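Local coordinates for amino acid ABC transporter, binding protein (Thermus thermophilus, PDB 3VV5) that binds S-(2-aminoethyl)-L-cysteine (L-thialysine) as the periplasmic solute-binding component of an amino acid ABC transporter, at residues 117-122 against 215-220; 141-146 against 164-169. One frame throughout, in Å; residues are numbered along the deposited sequence.

Contact 1: 117-122 against 215-220. With SLZ (L-thialysine), chain C.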
ATOM      1  N   ASN A 117     -13.138   5.063  -4.499  1.00 12.55           N
ATOM      2  CA  ASN A 117     -13.105   3.820  -5.281  1.00 13.84           C
ATOM      3  C   ASN A 117     -11.647   3.278  -5.332  1.00 14.12           C
ATOM      4  O   ASN A 117     -10.690   4.075  -5.373  1.00 13.99           O
ATOM      5  CB  ASN A 117     -13.596   4.101  -6.705  1.00 14.43           C
ATOM      6  CG  ASN A 117     -15.084   4.394  -6.766  1.00 16.84           C
ATOM      7  OD1 ASN A 117     -15.875   3.830  -5.996  1.00 16.94           O
ATOM      8  ND2 ASN A 117     -15.476   5.296  -7.674  1.00 15.24           N
ATOM      9  N   PRO A 118     -11.462   1.935  -5.349  1.00 14.41           N
ATOM     10  CA  PRO A 118     -10.090   1.413  -5.251  1.00 14.15           C
ATOM     11  C   PRO A 118      -9.223   1.735  -6.479  1.00 13.77           C
ATOM     12  O   PRO A 118      -9.724   1.734  -7.597  1.00 13.84           O
ATOM     13  CB  PRO A 118     -10.301  -0.102  -5.130  1.00 14.32           C
ATOM     14  CG  PRO A 118     -11.646  -0.354  -5.779  1.00 15.50           C
ATOM     15  CD  PRO A 118     -12.465   0.856  -5.427  1.00 14.81           C
ATOM     16  N   HIS A 119      -7.944   2.029  -6.266  1.00 13.15           N
ATOM     17  CA  HIS A 119      -7.030   2.269  -7.386  1.00 13.38           C
ATOM     18  C   HIS A 119      -6.225   1.030  -7.779  1.00 13.42           C
ATOM     19  O   HIS A 119      -5.493   1.064  -8.771  1.00 13.63           O
ATOM     20  CB  HIS A 119      -6.117   3.486  -7.151  1.00 13.08           C
ATOM     21  CG  HIS A 119      -5.217   3.369  -5.957  1.00 13.04           C
ATOM     22  ND1 HIS A 119      -5.663   3.571  -4.665  1.00 12.78           N
ATOM     23  CD2 HIS A 119      -3.888   3.115  -5.861  1.00 12.95           C
ATOM     24  CE1 HIS A 119      -4.654   3.437  -3.828  1.00 13.28           C
ATOM     25  NE2 HIS A 119      -3.561   3.180  -4.526  1.00 10.60           N
ATOM     26  N   TYR A 120      -6.359  -0.056  -7.007  1.00 12.57           N
ATOM     27  CA  TYR A 120      -5.879  -1.382  -7.438  1.00 12.94           C
ATOM     28  C   TYR A 120      -6.418  -2.509  -6.560  1.00 12.89           C
ATOM     29  O   TYR A 120      -7.007  -2.274  -5.505  1.00 12.59           O
ATOM     30  CB  TYR A 120      -4.343  -1.482  -7.581  1.00 12.20           C
ATOM     31  CG  TYR A 120      -3.493  -1.512  -6.304  1.00 12.37           C
ATOM     32  CD1 TYR A 120      -3.115  -2.729  -5.725  1.00 12.60           C
ATOM     33  CD2 TYR A 120      -2.997  -0.332  -5.738  1.00 12.80           C
ATOM     34  CE1 TYR A 120      -2.315  -2.783  -4.592  1.00 13.54           C
ATOM     35  CE2 TYR A 120      -2.175  -0.367  -4.589  1.00 12.34           C
ATOM     36  CZ  TYR A 120      -1.851  -1.606  -4.022  1.00 13.86           C
ATOM     37  OH  TYR A 120      -1.044  -1.682  -2.907  1.00 11.97           O
ATOM     38  N   CYS A 121      -6.233  -3.723  -7.044  1.00 14.20           N
ATOM     39  CA  CYS A 121      -6.666  -4.916  -6.336  1.00 15.62           C
ATOM     40  C   CYS A 121      -5.481  -5.832  -6.181  1.00 15.14           C
ATOM     41  O   CYS A 121      -4.579  -5.866  -7.037  1.00 14.91           O
ATOM     42  CB  CYS A 121      -7.808  -5.609  -7.071  1.00 15.92           C
ATOM     43  SG  CYS A 121      -9.452  -5.185  -6.409  1.00 24.00           S
ATOM     44  N   THR A 122      -5.475  -6.570  -5.074  1.00 15.30           N
ATOM     45  CA  THR A 122      -4.298  -7.317  -4.688  1.00 14.81           C
ATOM     46  C   THR A 122      -4.663  -8.349  -3.626  1.00 14.37           C
ATOM     47  O   THR A 122      -5.832  -8.593  -3.338  1.00 13.42           O
ATOM     48  CB  THR A 122      -3.187  -6.342  -4.161  1.00 15.28           C
ATOM     49  OG1 THR A 122      -1.943  -7.032  -4.005  1.00 15.85           O
ATOM     50  CG2 THR A 122      -3.573  -5.700  -2.825  1.00 15.44           C
ATOM     51  N   GLU A 215      -7.756  -8.098  -1.259  1.00 17.00           N
ATOM     52  CA  GLU A 215      -8.209  -6.784  -0.831  1.00 16.89           C
ATOM     53  C   GLU A 215      -8.266  -5.780  -1.970  1.00 15.99           C
ATOM     54  O   GLU A 215      -7.544  -5.894  -2.957  1.00 15.72           O
ATOM     55  CB  GLU A 215      -7.364  -6.236   0.335  1.00 17.66           C
ATOM     56  CG  GLU A 215      -5.893  -6.000   0.035  1.00 18.10           C
ATOM     57  CD  GLU A 215      -5.108  -5.586   1.293  1.00 18.48           C
ATOM     58  OE1 GLU A 215      -5.723  -5.504   2.373  1.00 17.28           O
ATOM     59  OE2 GLU A 215      -3.886  -5.344   1.197  1.00 15.07           O
ATOM     60  N   ARG A 216      -9.159  -4.822  -1.804  1.00 15.35           N
ATOM     61  CA  ARG A 216      -9.274  -3.633  -2.646  1.00 15.21           C
ATOM     62  C   ARG A 216      -8.515  -2.507  -1.937  1.00 13.74           C
ATOM     63  O   ARG A 216      -8.737  -2.261  -0.753  1.00 14.64           O
ATOM     64  CB  ARG A 216     -10.758  -3.266  -2.824  1.00 15.30           C
ATOM     65  CG  ARG A 216     -11.604  -4.322  -3.546  1.00 19.05           C
ATOM     66  CD  ARG A 216     -13.105  -3.925  -3.641  1.00 24.33           C
ATOM     67  NE  ARG A 216     -13.705  -3.623  -2.331  1.00 29.75           N
ATOM     68  CZ  ARG A 216     -14.227  -2.444  -1.970  1.00 31.06           C
ATOM     69  NH1 ARG A 216     -14.736  -2.285  -0.750  1.00 31.08           N
ATOM     70  NH2 ARG A 216     -14.257  -1.422  -2.816  1.00 31.37           N
ATOM     71  N   VAL A 217      -7.613  -1.849  -2.657  1.00 11.90           N
ATOM     72  CA  VAL A 217      -6.728  -0.831  -2.099  1.00 11.13           C
ATOM     73  C   VAL A 217      -7.168   0.515  -2.640  1.00 11.10           C
ATOM     74  O   VAL A 217      -7.456   0.630  -3.835  1.00 10.73           O
ATOM     75  CB  VAL A 217      -5.242  -1.089  -2.467  1.00 10.64           C
ATOM     76  CG1 VAL A 217      -4.375   0.090  -2.031  1.00 10.29           C
ATOM     77  CG2 VAL A 217      -4.745  -2.377  -1.798  1.00  9.83           C
ATOM     78  N   ALA A 218      -7.230   1.514  -1.767  1.00  9.61           N
ATOM     79  CA  ALA A 218      -7.809   2.816  -2.123  1.00  9.88           C
ATOM     80  C   ALA A 218      -7.085   3.978  -1.473  1.00 10.29           C
ATOM     81  O   ALA A 218      -6.343   3.799  -0.497  1.00  9.56           O
ATOM     82  CB  ALA A 218      -9.289   2.877  -1.739  1.00  9.76           C
ATOM     83  N   MET A 219      -7.349   5.166  -2.025  1.00 10.11           N
ATOM     84  CA  MET A 219      -6.893   6.437  -1.488  1.00 11.04           C
ATOM     85  C   MET A 219      -7.858   6.802  -0.386  1.00 11.07           C
ATOM     86  O   MET A 219      -8.973   6.297  -0.362  1.00 12.05           O
ATOM     87  CB  MET A 219      -6.952   7.536  -2.555  1.00 10.56           C
ATOM     88  CG  MET A 219      -5.880   7.446  -3.623  1.00 12.60           C
ATOM     89  SD  MET A 219      -6.247   8.597  -4.962  1.00 17.30           S
ATOM     90  CE  MET A 219      -7.485   7.656  -5.872  1.00 17.53           C
ATOM     91  N   ALA A 220      -7.421   7.656   0.531  1.00 11.61           N
ATOM     92  CA  ALA A 220      -8.251   8.033   1.669  1.00 12.57           C
ATOM     93  C   ALA A 220      -8.224   9.526   1.849  1.00 12.48           C
ATOM     94  O   ALA A 220      -7.225  10.198   1.585  1.00 13.11           O
ATOM     95  CB  ALA A 220      -7.782   7.330   2.976  1.00 12.84           C
TER
HETATM   96  N   SLZ C 300      -1.906  -3.439   2.063  1.00 19.97           N
HETATM   97  CA  SLZ C 300      -1.312  -3.014   3.350  0.50 21.04           C
HETATM   98  CB  SLZ C 300      -0.555  -1.668   3.187  0.50 19.98           C
HETATM   99  SG  SLZ C 300       1.274  -1.645   3.189  0.50 25.00           S
HETATM  100  CD  SLZ C 300       1.447   0.156   2.923  0.50 14.53           C
HETATM  101  CE  SLZ C 300       2.855   0.754   3.000  0.50 13.26           C
HETATM  102  NZ  SLZ C 300       2.891   1.962   2.160  0.50  3.19           N
HETATM  103  C   SLZ C 300      -2.503  -2.737   4.264  1.00 20.32           C
HETATM  104  O   SLZ C 300      -2.330  -2.824   5.490  0.50 19.65           O
HETATM  105  OXT SLZ C 300      -3.583  -2.436   3.707  1.00 20.88           O
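Thr122 and Tyr120 pair antiparallel with Glu215 and Val217, strands 120-122 and 215-220 running 146° apart, and the pairing opens into a classic beta bulge where His119 and Tyr120 both face Val217. The pair belongs to the large mixed sheet of a family 3 solute-binding protein. At the bulge the carbonyl O of Val217 takes a bond from His119 N at 2.8 Å, in the carbonyl plane but bent at the hydrogen, and a weak one from Tyr120 N. Tyr120 lays its ring over Val217, whose CB stands 3.8 Å from the ring centroid in a CH-pi contact, with Val217 CG1 3.4 Å from Tyr120 CE2. The ring reaches this place because CG of Tyr120 sits between the backbone N and the carbonyl carbon (chi1 73°). Its OH bonds to Ser102 of the ligand pocket, and Phe49 stacks on the ring. Cutting the side chain back to an alanine is likely to bare the branches of Val217 and leave the Ser102 hydroxyl without its partner. The imidazole of His119 turns its edge to the backbone of Ala218, ND1 lying 3.4 Å from Ala218 CA, while NE2 bonds to Glu62. On the face opposite Tyr120, SG of Cys121, in a disulfide with Cys259, rests 3.7 Å from CG of Arg216. Back on the Tyr120 side, Thr122 CG2 lies alongside Glu215 CG at 3.7 Å. Beyond CG the Glu215 chain runs extended to a carboxylate whose OE1 is held by Thr151 and whose OE2 accepts a 2.9 Å bond from the amino N of L-thialysine.

Contact 2: 141-146 against 164-169; sequences GKVVGV and EVRTYQ
Val146 and Val165 pack side chain to side chain between two parallel strands, 143-146 and 164-168, of a right-handed beta-alpha-beta crossover whose helix is 151-158. CG2 of Val146 meets CG1 of Val165 at 3.6 Å; chi1 of -70° sets that CG2 between the backbone N and the carbonyl carbon, turned to its neighbour. This is the tight face: Met153 and Tyr152 of the helix touch Val146, and Ala156 touches Val165. Between the strands, backbone bonds alternate in direction, with Val144 N to Glu164 O at 2.9 Å and an N-H...O angle of 172°, then Arg166 N to Val144 O at 2.8 Å. The pairing slackens toward Lys142, where the bond from Glu164 N to Lys142 O is long and weak, 3.5 Å. The other face is looser and nearer solvent. There Val143 CG1 touches Arg166 CG at 3.8 Å and lies over one face of its guanidinium. Glu164, on the same strand, meets that group in a salt bridge, OE1 to NE at 2.8 Å. Farther along, the ring of Tyr168 slants past Gly145, its OH bound to Asp177, and its edge faces the carbonyl of Val146, CD1 lying 3.5 Å from that O.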
ATOM      1  N   GLY A 141       3.007 -23.288  14.968  1.00 23.29           N
ATOM      2  CA  GLY A 141       4.325 -23.465  15.612  1.00 22.39           C
ATOM      3  C   GLY A 141       5.423 -22.634  14.966  1.00 22.63           C
ATOM      4  O   GLY A 141       6.613 -22.790  15.283  1.00 22.35           O
ATOM      5  N   LYS A 142       5.026 -21.723  14.078  1.00 21.10           N
ATOM      6  CA  LYS A 142       6.000 -20.955  13.296  1.00 21.01           C
ATOM      7  C   LYS A 142       6.059 -19.502  13.740  1.00 20.09           C
ATOM      8  O   LYS A 142       5.143 -18.992  14.401  1.00 20.07           O
ATOM      9  CB  LYS A 142       5.714 -21.079  11.790  1.00 20.59           C
ATOM     10  CG  LYS A 142       5.661 -22.524  11.299  1.00 20.81           C
ATOM     11  CD  LYS A 142       7.043 -23.156  11.285  1.00 23.33           C
ATOM     12  CE  LYS A 142       6.974 -24.643  11.005  1.00 25.17           C
ATOM     13  NZ  LYS A 142       8.369 -25.145  10.743  1.00 28.26           N
ATOM     14  N   VAL A 143       7.152 -18.841  13.387  1.00 20.25           N
ATOM     15  CA  VAL A 143       7.332 -17.422  13.710  1.00 20.15           C
ATOM     16  C   VAL A 143       7.039 -16.631  12.428  1.00 19.73           C
ATOM     17  O   VAL A 143       7.675 -16.852  11.404  1.00 19.61           O
ATOM     18  CB  VAL A 143       8.765 -17.138  14.209  1.00 19.91           C
ATOM     19  CG1 VAL A 143       8.931 -15.661  14.583  1.00 20.29           C
ATOM     20  CG2 VAL A 143       9.106 -18.045  15.417  1.00 20.42           C
ATOM     21  N   VAL A 144       6.076 -15.718  12.501  1.00 19.73           N
ATOM     22  CA  VAL A 144       5.660 -14.960  11.326  1.00 19.70           C
ATOM     23  C   VAL A 144       6.004 -13.471  11.477  1.00 18.88           C
ATOM     24  O   VAL A 144       5.754 -12.875  12.528  1.00 20.16           O
ATOM     25  CB  VAL A 144       4.135 -15.208  11.016  1.00 20.06           C
ATOM     26  CG1 VAL A 144       3.637 -14.366   9.841  1.00 20.92           C
ATOM     27  CG2 VAL A 144       3.895 -16.669  10.710  1.00 20.01           C
ATOM     28  N   GLY A 145       6.595 -12.884  10.431  1.00 17.96           N
ATOM     29  CA  GLY A 145       6.932 -11.449  10.413  1.00 15.88           C
ATOM     30  C   GLY A 145       5.954 -10.634   9.566  1.00 15.15           C
ATOM     31  O   GLY A 145       5.690 -10.994   8.413  1.00 13.97           O
ATOM     32  N   VAL A 146       5.435  -9.544  10.143  1.00 14.28           N
ATOM     33  CA  VAL A 146       4.528  -8.584   9.450  1.00 14.78           C
ATOM     34  C   VAL A 146       4.820  -7.130   9.813  1.00 14.76           C
ATOM     35  O   VAL A 146       5.269  -6.823  10.931  1.00 14.96           O
ATOM     36  CB  VAL A 146       3.049  -8.826   9.817  1.00 14.69           C
ATOM     37  CG1 VAL A 146       2.559 -10.114   9.225  1.00 14.77           C
ATOM     38  CG2 VAL A 146       2.891  -8.850  11.328  1.00 16.47           C
ATOM     39  N   GLU A 164       4.521 -17.068  17.216  1.00 27.62           N
ATOM     40  CA  GLU A 164       4.794 -15.669  17.482  1.00 27.27           C
ATOM     41  C   GLU A 164       4.642 -14.835  16.218  1.00 25.94           C
ATOM     42  O   GLU A 164       5.029 -15.262  15.126  1.00 25.01           O
ATOM     43  CB  GLU A 164       6.197 -15.503  18.059  1.00 28.41           C
ATOM     44  CG  GLU A 164       6.303 -14.383  19.075  1.00 31.95           C
ATOM     45  CD  GLU A 164       7.732 -13.992  19.339  1.00 36.72           C
ATOM     46  OE1 GLU A 164       8.375 -13.447  18.409  1.00 39.02           O
ATOM     47  OE2 GLU A 164       8.210 -14.227  20.474  1.00 38.09           O
ATOM     48  N   VAL A 165       4.056 -13.657  16.395  1.00 24.93           N
ATOM     49  CA  VAL A 165       3.906 -12.674  15.327  1.00 24.42           C
ATOM     50  C   VAL A 165       4.824 -11.488  15.624  1.00 24.24           C
ATOM     51  O   VAL A 165       4.516 -10.645  16.470  1.00 24.37           O
ATOM     52  CB  VAL A 165       2.436 -12.208  15.155  1.00 24.37           C
ATOM     53  CG1 VAL A 165       2.301 -11.277  13.936  1.00 23.21           C
ATOM     54  CG2 VAL A 165       1.483 -13.392  15.031  1.00 24.19           C
ATOM     55  N   ARG A 166       5.963 -11.452  14.935  1.00 24.07           N
ATOM     56  CA  ARG A 166       6.931 -10.369  15.057  1.00 24.05           C
ATOM     57  C   ARG A 166       6.472  -9.193  14.206  1.00 23.39           C
ATOM     58  O   ARG A 166       6.150  -9.373  13.031  1.00 22.35           O
ATOM     59  CB  ARG A 166       8.298 -10.813  14.554  1.00 24.70           C
ATOM     60  CG  ARG A 166       8.943 -11.959  15.323  1.00 28.75           C
ATOM     61  CD  ARG A 166      10.098 -11.460  16.194  1.00 33.68           C
ATOM     62  NE  ARG A 166      10.652 -12.556  16.989  1.00 38.20           N
ATOM     63  CZ  ARG A 166      11.650 -13.353  16.599  1.00 37.66           C
ATOM     64  NH1 ARG A 166      12.241 -13.178  15.422  1.00 36.47           N
ATOM     65  NH2 ARG A 166      12.062 -14.324  17.400  1.00 36.71           N
ATOM     66  N   THR A 167       6.465  -8.000  14.788  1.00 22.63           N
ATOM     67  CA  THR A 167       5.977  -6.815  14.086  1.00 22.92           C
ATOM     68  C   THR A 167       7.131  -5.886  13.692  1.00 22.39           C
ATOM     69  O   THR A 167       8.116  -5.751  14.429  1.00 23.12           O
ATOM     70  CB  THR A 167       4.910  -6.056  14.907  1.00 23.03           C
ATOM     71  OG1 THR A 167       5.448  -5.725  16.193  1.00 25.77           O
ATOM     72  CG2 THR A 167       3.655  -6.916  15.102  1.00 23.48           C
ATOM     73  N   TYR A 168       7.021  -5.260  12.525  1.00 21.15           N
ATOM     74  CA  TYR A 168       8.107  -4.428  11.989  1.00 20.34           C
ATOM     75  C   TYR A 168       7.564  -3.061  11.617  1.00 20.02           C
ATOM     76  O   TYR A 168       6.416  -2.949  11.186  1.00 18.88           O
ATOM     77  CB  TYR A 168       8.772  -5.105  10.767  1.00 20.29           C
ATOM     78  CG  TYR A 168       9.452  -6.420  11.117  1.00 20.18           C
ATOM     79  CD1 TYR A 168       8.712  -7.596  11.285  1.00 19.61           C
ATOM     80  CD2 TYR A 168      10.827  -6.479  11.315  1.00 21.30           C
ATOM     81  CE1 TYR A 168       9.333  -8.790  11.644  1.00 20.78           C
ATOM     82  CE2 TYR A 168      11.462  -7.673  11.667  1.00 22.25           C
ATOM     83  CZ  TYR A 168      10.707  -8.819  11.836  1.00 21.81           C
ATOM     84  OH  TYR A 168      11.340  -9.988  12.187  1.00 22.61           O
ATOM     85  N   GLN A 169       8.376  -2.022  11.789  1.00 19.69           N
ATOM     86  CA  GLN A 169       7.963  -0.684  11.378  1.00 19.99           C
ATOM     87  C   GLN A 169       7.842  -0.608   9.862  1.00 19.19           C
ATOM     88  O   GLN A 169       6.916   0.000   9.340  1.00 18.98           O
ATOM     89  CB  GLN A 169       8.946   0.378  11.867  1.00 20.66           C
ATOM     90  CG  GLN A 169       8.484   1.805  11.531  1.00 24.45           C
ATOM     91  CD  GLN A 169       9.070   2.860  12.441  1.00 28.96           C
ATOM     92  OE1 GLN A 169      10.152   2.682  13.005  1.00 30.22           O
ATOM     93  NE2 GLN A 169       8.359   3.978  12.582  1.00 30.76           N
TER

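How the contacts relate
Contact 1 and contact 2 belong to the same mixed sheet, and 141-146 with 164-169 is nested along the chain inside the loop closed by 117-122 with 215-220. Their centres stand 25 Å apart and their nearest atoms about 11 Å, so they do not touch; strand 185-189, paired with both 120-129 and 143-147, bridges the gap. The two differ in relation to L-thialysine. Contact 1 supplies a direct ligand bond, whereas the side chain of Val146 in contact 2 stays about 9 Å from the ligand. The second contact packs on helix 151-158, whose Thr151 and Tyr152 bond to L-thialysine, and so reaches the ligand indirectly; Thr151 OG1 also bonds Glu215 OE1 of contact 1.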